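PDB 5F7V: Lmo0181 protein from Listeria monocytogenes serovar 1/2a, which binds cycloalternan, a cyclic alpha-glucan, and probably delivers it to an ABC transporter in the cell membrane. Local coordinates for residues A[27-35]-A[309-319]. Numbering follows the deposited sequence.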
loop_
_atom_site.group_PDB
_atom_site.type_symbol
_atom_site.label_atom_id
_atom_site.label_comp_id
_atom_site.label_asym_id
_atom_site.label_seq_id
_atom_site.Cartn_x
_atom_site.Cartn_y
_atom_site.Cartn_z
ATOM N N LYS A 27 2.139 -17.578 7.848
ATOM C CA LYS A 27 1.074 -18.233 8.603
ATOM C C LYS A 27 -0.293 -18.167 7.909
ATOM O O LYS A 27 -0.894 -19.196 7.579
ATOM C CB LYS A 27 1.038 -17.673 10.033
ATOM C CG LYS A 27 -0.133 -18.072 10.914
ATOM C CD LYS A 27 0.040 -17.508 12.319
ATOM C CE LYS A 27 -1.026 -18.038 13.259
ATOM N NZ LYS A 27 -2.399 -17.736 12.772
ATOM N N ALA A 28 -0.781 -16.957 7.685
ATOM C CA ALA A 28 -2.112 -16.795 7.129
ATOM C C ALA A 28 -2.214 -17.395 5.726
ATOM O O ALA A 28 -3.165 -18.136 5.425
ATOM C CB ALA A 28 -2.478 -15.330 7.073
ATOM N N LEU A 29 -1.227 -17.134 4.881
ATOM C CA LEU A 29 -1.339 -17.617 3.511
ATOM C C LEU A 29 -1.279 -19.139 3.482
ATOM O O LEU A 29 -2.030 -19.767 2.727
ATOM C CB LEU A 29 -0.246 -17.030 2.620
ATOM C CG LEU A 29 -0.288 -17.475 1.146
ATOM C CD1 LEU A 29 -1.591 -17.239 0.413
ATOM C CD2 LEU A 29 0.884 -16.791 0.459
ATOM N N ASP A 30 -0.401 -19.731 4.271
ATOM C CA ASP A 30 -0.331 -21.198 4.332
ATOM C C ASP A 30 -1.671 -21.821 4.759
ATOM O O ASP A 30 -2.091 -22.831 4.176
ATOM C CB ASP A 30 0.798 -21.682 5.232
ATOM C CG ASP A 30 2.212 -21.353 4.706
ATOM O OD1 ASP A 30 2.324 -20.902 3.554
ATOM O OD2 ASP A 30 3.215 -21.542 5.435
ATOM N N GLU A 31 -2.340 -21.222 5.736
ATOM C CA GLU A 31 -3.641 -21.706 6.164
ATOM C C GLU A 31 -4.678 -21.544 5.063
ATOM O O GLU A 31 -5.467 -22.451 4.856
ATOM C CB GLU A 31 -4.096 -20.975 7.415
ATOM C CG GLU A 31 -5.203 -21.730 8.111
ATOM C CD GLU A 31 -5.697 -21.040 9.365
ATOM O OE1 GLU A 31 -5.063 -20.058 9.829
ATOM O OE2 GLU A 31 -6.740 -21.548 9.848
ATOM N N MET A 32 -4.659 -20.434 4.327
ATOM C CA MET A 32 -5.558 -20.297 3.187
ATOM C C MET A 32 -5.325 -21.368 2.120
ATOM O O MET A 32 -6.284 -21.941 1.619
ATOM C CB MET A 32 -5.394 -18.927 2.564
ATOM C CG MET A 32 -5.883 -17.817 3.473
ATOM S SD MET A 32 -5.626 -16.241 2.656
ATOM C CE MET A 32 -6.087 -15.099 3.944
ATOM N N VAL A 33 -4.065 -21.655 1.820
ATOM C CA VAL A 33 -3.748 -22.700 0.835
ATOM C C VAL A 33 -4.256 -24.065 1.325
ATOM O O VAL A 33 -4.855 -24.819 0.535
ATOM C CB VAL A 33 -2.249 -22.717 0.454
ATOM C CG1 VAL A 33 -1.847 -23.940 -0.358
ATOM C CG2 VAL A 33 -1.926 -21.409 -0.269
ATOM N N LYS A 34 -4.028 -24.389 2.590
ATOM C CA LYS A 34 -4.518 -25.638 3.146
ATOM C C LYS A 34 -6.037 -25.758 3.003
ATOM O O LYS A 34 -6.558 -26.818 2.679
ATOM C CB LYS A 34 -4.121 -25.749 4.618
ATOM C CG LYS A 34 -4.690 -26.929 5.413
ATOM C CD LYS A 34 -4.389 -26.922 6.904
ATOM C CE LYS A 34 -5.065 -25.772 7.658
ATOM N NZ LYS A 34 -4.691 -25.824 9.076
ATOM N N GLU A 35 -6.744 -24.686 3.327
ATOM C CA GLU A 35 -8.207 -24.692 3.240
ATOM C C GLU A 35 -8.682 -24.803 1.773
ATOM O O GLU A 35 -9.601 -25.561 1.456
ATOM C CB GLU A 35 -8.782 -23.453 3.926
ATOM C CG GLU A 35 -8.566 -23.500 5.432
ATOM C CD GLU A 35 -9.349 -24.573 6.138
ATOM O OE1 GLU A 35 -10.471 -24.872 5.692
ATOM O OE2 GLU A 35 -8.900 -25.108 7.187
ATOM N N GLU A 309 -13.967 -18.653 4.616
ATOM C CA GLU A 309 -12.908 -19.182 5.456
ATOM C C GLU A 309 -11.627 -18.383 5.225
ATOM O O GLU A 309 -10.903 -18.080 6.184
ATOM C CB GLU A 309 -12.764 -20.710 5.273
ATOM C CG GLU A 309 -11.524 -21.398 5.867
ATOM C CD GLU A 309 -11.453 -21.414 7.378
ATOM O OE1 GLU A 309 -12.403 -20.983 8.091
ATOM O OE2 GLU A 309 -10.390 -21.884 7.880
ATOM N N ALA A 310 -11.298 -18.058 3.978
ATOM C CA ALA A 310 -10.136 -17.220 3.704
ATOM C C ALA A 310 -10.268 -15.861 4.384
ATOM O O ALA A 310 -9.317 -15.376 4.965
ATOM C CB ALA A 310 -9.913 -17.059 2.226
ATOM N N ALA A 311 -11.465 -15.277 4.350
ATOM C CA ALA A 311 -11.700 -13.954 4.935
ATOM C C ALA A 311 -11.522 -14.045 6.441
ATOM O O ALA A 311 -10.926 -13.158 7.014
ATOM C CB ALA A 311 -13.067 -13.399 4.565
ATOM N N LYS A 312 -12.011 -15.119 7.049
ATOM C CA LYS A 312 -11.854 -15.264 8.501
ATOM C C LYS A 312 -10.394 -15.433 8.902
ATOM O O LYS A 312 -9.995 -14.892 9.946
ATOM C CB LYS A 312 -12.640 -16.469 8.986
ATOM C CG LYS A 312 -14.129 -16.209 8.941
ATOM C CD LYS A 312 -14.905 -17.504 9.037
ATOM C CE LYS A 312 -16.374 -17.252 9.315
ATOM N NZ LYS A 312 -17.153 -18.511 9.205
ATOM N N ILE A 313 -9.605 -16.156 8.110
ATOM C CA ILE A 313 -8.174 -16.282 8.356
ATOM C C ILE A 313 -7.487 -14.922 8.264
ATOM O O ILE A 313 -6.661 -14.591 9.104
ATOM C CB ILE A 313 -7.534 -17.291 7.391
ATOM C CG1 ILE A 313 -8.008 -18.727 7.660
ATOM C CG2 ILE A 313 -6.013 -17.235 7.443
ATOM C CD1 ILE A 313 -7.753 -19.639 6.473
ATOM N N ARG A 314 -7.847 -14.177 7.227
ATOM C CA ARG A 314 -7.264 -12.876 6.999
ATOM C C ARG A 314 -7.516 -11.961 8.196
ATOM O O ARG A 314 -6.615 -11.277 8.646
ATOM C CB ARG A 314 -7.861 -12.308 5.714
ATOM C CG ARG A 314 -7.207 -11.003 5.365
ATOM C CD ARG A 314 -7.546 -10.537 3.978
ATOM N NE ARG A 314 -6.980 -11.346 2.915
ATOM C CZ ARG A 314 -5.767 -11.195 2.400
ATOM N NH1 ARG A 314 -5.443 -11.971 1.385
ATOM N NH2 ARG A 314 -4.923 -10.273 2.851
ATOM N N ILE A 315 -8.773 -11.894 8.616
ATOM C CA ILE A 315 -9.178 -11.107 9.761
ATOM C C ILE A 315 -8.426 -11.528 11.018
ATOM O O ILE A 315 -7.885 -10.686 11.749
ATOM C CB ILE A 315 -10.714 -11.152 9.934
ATOM C CG1 ILE A 315 -11.472 -10.416 8.824
ATOM C CG2 ILE A 315 -11.123 -10.671 11.329
ATOM C CD1 ILE A 315 -11.421 -8.900 8.859
ATOM N N ASP A 316 -8.393 -12.826 11.257
ATOM C CA ASP A 316 -7.700 -13.307 12.454
ATOM C C ASP A 316 -6.230 -12.923 12.525
ATOM O O ASP A 316 -5.694 -12.726 13.620
ATOM C CB ASP A 316 -7.799 -14.835 12.558
ATOM C CG ASP A 316 -7.360 -15.321 13.909
ATOM O OD1 ASP A 316 -7.901 -14.846 14.930
ATOM O OD2 ASP A 316 -6.437 -16.161 13.932
ATOM N N ASN A 317 -5.601 -12.806 11.367
ATOM C CA ASN A 317 -4.188 -12.464 11.274
ATOM C C ASN A 317 -3.883 -10.987 11.031
ATOM O O ASN A 317 -2.710 -10.651 10.826
ATOM C CB ASN A 317 -3.550 -13.370 10.209
ATOM C CG ASN A 317 -3.436 -14.794 10.707
ATOM O OD1 ASN A 317 -2.575 -15.108 11.546
ATOM N ND2 ASN A 317 -4.366 -15.642 10.309
ATOM N N ASN A 318 -4.900 -10.124 11.055
ATOM C CA ASN A 318 -4.753 -8.690 10.799
ATOM C C ASN A 318 -4.126 -8.412 9.447
ATOM O O ASN A 318 -3.469 -7.382 9.291
ATOM C CB ASN A 318 -3.919 -8.010 11.882
ATOM C CG ASN A 318 -4.542 -8.114 13.251
ATOM O OD1 ASN A 318 -5.657 -7.645 13.467
ATOM N ND2 ASN A 318 -3.813 -8.701 14.191
ATOM N N TRP A 319 -4.314 -9.308 8.478
ATOM C CA TRP A 319 -3.581 -9.240 7.208
ATOM C C TRP A 319 -4.321 -8.362 6.221
ATOM O O TRP A 319 -5.038 -8.824 5.354
ATOM C CB TRP A 319 -3.292 -10.645 6.704
ATOM C CG TRP A 319 -2.559 -10.660 5.401
ATOM C CD1 TRP A 319 -1.798 -9.664 4.855
ATOM C CD2 TRP A 319 -2.560 -11.736 4.463
ATOM N NE1 TRP A 319 -1.319 -10.083 3.647
ATOM C CE2 TRP A 319 -1.776 -11.345 3.368
ATOM C CE3 TRP A 319 -3.152 -13.004 4.445
ATOM C CZ2 TRP A 319 -1.598 -12.178 2.256
ATOM C CZ3 TRP A 319 -2.943 -13.820 3.342
ATOM C CH2 TRP A 319 -2.175 -13.404 2.267
#
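The indole of Trp319 touches Ala28, Met32 and Leu29 through CE3, CZ3 and CH2 of its six-membered ring, while Arg314 covers one of its faces, NH2 lying 3.2 Å above the plane and over the ring centre. That guanidinium in turn has Trp319 CE3 against one face and Trp319 O at its edge, where NH2 donates a bond from above the carbonyl plane; NH1 makes a salt bridge with Glu125, which balances the charge. These contacts should restrict rotation of the guanidinium and probably steady the indole, whose side chain lies about 6 Å from a bound glucose unit. Methionine suits the adjoining place because it is slim and flexible: extended beyond CG, Met32 brings CE to 3.4 Å from Trp319 CZ3, with SD 5.0 Å from the centroid of the six-membered ring, an oblique Met-aromatic contact. Ala28 and, opposite Met32, Ala310 are small enough to let the backbones draw near; Ala28 sets CB 3.6 Å from Trp319 CE3.

The helices 27-39 and 308-316 run nearly antiparallel, at 165°, with local axes 9.5 Å apart, and belong to a periplasmic-binding-protein-type fold; helix 294-306 adds Met304 against Leu29 and Met32. Ile313 is a knob in the hole formed by Ala28, Glu31, Met32 and Glu35, its branched chain placing CG2 against Ala28 and CD1 against Glu31 CG.

A Schellman motif with Asn318 as C-prime residue ends helix 308-316. Within this turn, Asn317 donates ND2 to Ile313 O, which also accepts from Asn317 N on the opposite face of its plane. This leaves OD1 to take Lys27 NZ at 2.9 Å on an in-plane lone pair. At the other end Glu35 and Glu309 cross at about a right angle, OE2 to OE2 3.6 Å, a closeness that may raise the proton affinity of one carboxylate.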